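PDB 3BYQ: uncharacterized protein DUF1185 from Bordetella bronchiseptica RB50, which is of unknown function but adopts a variant of the Bacillus chorismate mutase fold and may take part in amino-acid metabolism. Local coordinates for residues Y80-V86 against V117-V123. Numbering follows the deposited sequence.
Sequences YSKAAIV and VPAVKAV
Val117 is the knob of this contact, lodged between the ring of Tyr80 and the aliphatic stem of Lys82. Val117 CG2 sits over one face of the Tyr80 ring, 3.9 Å from its centroid and 18° off the normal, a CH-pi contact displaced toward the rim. The other branch, Val117 CG1, lies anti to the backbone N (chi1 -179°), which turns it down onto Ser81 CA at 3.5 Å. Lys82 forms the far wall of the hollow: with an extended chain beyond CG, Lys82 CD passes 3.7 Å from Val117 CG1, while Lys82 CG rests on Ala119 CB at 3.6 Å. Its ammonium goes on to His99 O, and Met106 and Arg107 of helix 98-109 pack on Val117.

Beyond this plug the relief is shallow. Ala84 CB lies beside Lys121 CB on the same face of the sheet, and on the opposite face Ala83 CB meets Val120 CG1, small bumps beside modest ones. The backbones close like a zipper: weak bonds from Lys82 N to Pro118 O and from Val120 N to Lys82 O give way to a nearly straight one, Val86 N to Ala122 O at 2.8 Å (N-H...O angle 169°). Lys121 O also meets Ser148 OG of a second subunit, and Val123 O meets Gln154 NE2 of a third. With strands running in nearly the same direction and helix 98-109 in the connection, the arrangement is a parallel beta-alpha-beta crossover, here within the mixed sheet of a chorismate mutase-like fold.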
ATOM      1  N   TYR B  80      -6.998  26.233   2.763  1.00 20.02           N
ATOM      2  CA  TYR B  80      -5.713  25.785   3.322  1.00 17.86           C
ATOM      3  C   TYR B  80      -5.881  24.621   4.294  1.00 18.71           C
ATOM      4  O   TYR B  80      -6.995  24.228   4.640  1.00 18.05           O
ATOM      5  CB  TYR B  80      -4.877  26.962   3.942  1.00 20.69           C
ATOM      6  CG  TYR B  80      -5.512  27.851   5.017  1.00 17.32           C
ATOM      7  CD1 TYR B  80      -6.639  27.475   5.766  1.00 16.84           C
ATOM      8  CD2 TYR B  80      -4.910  29.053   5.341  1.00 16.69           C
ATOM      9  CE1 TYR B  80      -7.179  28.351   6.772  1.00 15.08           C
ATOM     10  CE2 TYR B  80      -5.400  29.880   6.361  1.00 17.46           C
ATOM     11  CZ  TYR B  80      -6.524  29.540   7.060  1.00 19.12           C
ATOM     12  OH  TYR B  80      -6.971  30.460   8.010  1.00 18.08           O
ATOM     13  N   SER B  81      -4.728  24.086   4.677  1.00 17.03           N
ATOM     14  CA  SER B  81      -4.593  23.020   5.625  1.00 18.29           C
ATOM     15  C   SER B  81      -3.149  22.887   6.037  1.00 16.73           C
ATOM     16  O   SER B  81      -2.241  23.509   5.492  1.00 16.42           O
ATOM     17  CB  SER B  81      -5.076  21.687   5.062  1.00 18.82           C
ATOM     18  OG  SER B  81      -5.216  20.711   6.103  1.00 20.80           O
ATOM     19  N   LYS B  82      -2.950  21.991   6.987  1.00 18.72           N
ATOM     20  CA  LYS B  82      -1.607  21.717   7.510  1.00 18.85           C
ATOM     21  C   LYS B  82      -1.567  20.280   7.923  1.00 19.93           C
ATOM     22  O   LYS B  82      -2.584  19.711   8.305  1.00 21.14           O
ATOM     23  CB  LYS B  82      -1.282  22.625   8.695  1.00 18.87           C
ATOM     24  CG  LYS B  82      -2.175  22.446   9.929  1.00 22.19           C
ATOM     25  CD  LYS B  82      -2.172  23.656  10.878  1.00 19.32           C
ATOM     26  CE  LYS B  82      -3.229  23.485  11.942  1.00 18.87           C
ATOM     27  NZ  LYS B  82      -3.441  24.645  12.824  1.00 22.06           N
ATOM     28  N   ALA B  83      -0.389  19.684   7.873  1.00 18.10           N
ATOM     29  CA  ALA B  83      -0.321  18.259   8.216  1.00 18.01           C
ATOM     30  C   ALA B  83       1.052  17.848   8.649  1.00 18.49           C
ATOM     31  O   ALA B  83       2.045  18.529   8.396  1.00 17.00           O
ATOM     32  CB  ALA B  83      -0.778  17.417   7.020  1.00 20.12           C
ATOM     33  N   ALA B  84       1.100  16.742   9.368  1.00 15.73           N
ATOM     34  CA  ALA B  84       2.382  16.196   9.851  1.00 19.22           C
ATOM     35  C   ALA B  84       2.394  14.679   9.832  1.00 17.90           C
ATOM     36  O   ALA B  84       1.422  14.054  10.177  1.00 18.21           O
ATOM     37  CB  ALA B  84       2.697  16.667  11.263  1.00 16.99           C
ATOM     38  N   ILE B  85       3.519  14.122   9.430  1.00 16.51           N
ATOM     39  CA  ILE B  85       3.745  12.685   9.473  1.00 16.47           C
ATOM     40  C   ILE B  85       5.064  12.475  10.229  1.00 16.44           C
ATOM     41  O   ILE B  85       6.152  12.865   9.760  1.00 16.79           O
ATOM     42  CB  ILE B  85       3.816  11.978   8.093  1.00 18.06           C
ATOM     43  CG1 ILE B  85       2.665  12.435   7.212  1.00 19.15           C
ATOM     44  CG2 ILE B  85       3.824  10.396   8.287  1.00 15.50           C
ATOM     45  CD1 ILE B  85       2.664  11.910   5.810  1.00 19.66           C
ATOM     46  N   VAL B  86       4.954  11.793  11.361  1.00 17.37           N
ATOM     47  CA  VAL B  86       6.087  11.556  12.230  1.00 16.08           C
ATOM     48  C   VAL B  86       6.580  10.145  11.969  1.00 17.60           C
ATOM     49  O   VAL B  86       5.793   9.233  11.758  1.00 17.77           O
ATOM     50  CB  VAL B  86       5.734  11.733  13.736  1.00 17.75           C
ATOM     51  CG1 VAL B  86       6.970  11.559  14.635  1.00 18.43           C
ATOM     52  CG2 VAL B  86       5.056  13.112  13.978  1.00 15.42           C
ATOM     53  N   VAL B 117      -7.047  26.680  10.715  1.00 18.60           N
ATOM     54  CA  VAL B 117      -6.500  25.893   9.623  1.00 17.54           C
ATOM     55  C   VAL B 117      -6.794  24.439   9.992  1.00 18.31           C
ATOM     56  O   VAL B 117      -6.452  24.010  11.110  1.00 21.35           O
ATOM     57  CB  VAL B 117      -4.949  26.055   9.524  1.00 20.35           C
ATOM     58  CG1 VAL B 117      -4.414  25.218   8.350  1.00 18.95           C
ATOM     59  CG2 VAL B 117      -4.537  27.511   9.397  1.00 24.36           C
ATOM     60  N   PRO B 118      -7.448  23.684   9.102  1.00 17.95           N
ATOM     61  CA  PRO B 118      -7.695  22.276   9.419  1.00 18.92           C
ATOM     62  C   PRO B 118      -6.388  21.508   9.351  1.00 20.37           C
ATOM     63  O   PRO B 118      -5.380  22.027   8.869  1.00 20.54           O
ATOM     64  CB  PRO B 118      -8.713  21.855   8.373  1.00 20.16           C
ATOM     65  CG  PRO B 118      -8.384  22.651   7.247  1.00 17.21           C
ATOM     66  CD  PRO B 118      -7.886  23.994   7.734  1.00 19.34           C
ATOM     67  N   ALA B 119      -6.408  20.300   9.885  1.00 20.88           N
ATOM     68  CA  ALA B 119      -5.185  19.520  10.005  1.00 19.81           C
ATOM     69  C   ALA B 119      -5.435  18.043  10.095  1.00 20.86           C
ATOM     70  O   ALA B 119      -6.537  17.609  10.383  1.00 20.50           O
ATOM     71  CB  ALA B 119      -4.444  19.957  11.282  1.00 19.67           C
ATOM     72  N   VAL B 120      -4.404  17.278   9.773  1.00 17.48           N
ATOM     73  CA  VAL B 120      -4.389  15.833  10.038  1.00 17.78           C
ATOM     74  C   VAL B 120      -2.950  15.454  10.295  1.00 19.78           C
ATOM     75  O   VAL B 120      -2.039  16.088   9.802  1.00 18.56           O
ATOM     76  CB  VAL B 120      -5.061  15.011   8.902  1.00 20.31           C
ATOM     77  CG1 VAL B 120      -4.334  15.183   7.563  1.00 18.84           C
ATOM     78  CG2 VAL B 120      -5.241  13.502   9.293  1.00 21.12           C
ATOM     79  N   LYS B 121      -2.740  14.452  11.126  1.00 18.27           N
ATOM     80  CA  LYS B 121      -1.383  13.988  11.381  1.00 18.85           C
ATOM     81  C   LYS B 121      -1.394  12.523  11.699  1.00 19.90           C
ATOM     82  O   LYS B 121      -2.424  11.933  11.985  1.00 18.64           O
ATOM     83  CB  LYS B 121      -0.728  14.740  12.501  1.00 20.28           C
ATOM     84  CG  LYS B 121      -1.476  14.711  13.753  1.00 23.26           C
ATOM     85  CD  LYS B 121      -0.835  15.677  14.793  1.00 25.95           C
ATOM     86  CE  LYS B 121      -1.624  15.601  16.057  1.00 22.89           C
ATOM     87  NZ  LYS B 121      -2.989  16.144  15.874  1.00 20.74           N
ATOM     88  N   ALA B 122      -0.227  11.930  11.570  1.00 16.71           N
ATOM     89  CA  ALA B 122      -0.061  10.494  11.840  1.00 14.48           C
ATOM     90  C   ALA B 122       1.402  10.204  12.179  1.00 17.81           C
ATOM     91  O   ALA B 122       2.269  10.992  11.875  1.00 17.25           O
ATOM     92  CB  ALA B 122      -0.433   9.681  10.606  1.00 19.80           C
ATOM     93  N   VAL B 123       1.613   9.097  12.876  1.00 16.26           N
ATOM     94  CA  VAL B 123       2.941   8.501  13.082  1.00 16.74           C
ATOM     95  C   VAL B 123       2.920   7.306  12.145  1.00 18.20           C
ATOM     96  O   VAL B 123       2.013   6.489  12.188  1.00 19.43           O
ATOM     97  CB  VAL B 123       3.182   8.055  14.523  1.00 16.97           C
ATOM     98  CG1 VAL B 123       4.540   7.310  14.587  1.00 16.66           C
ATOM     99  CG2 VAL B 123       3.096   9.260  15.470  1.00 16.92           C
TER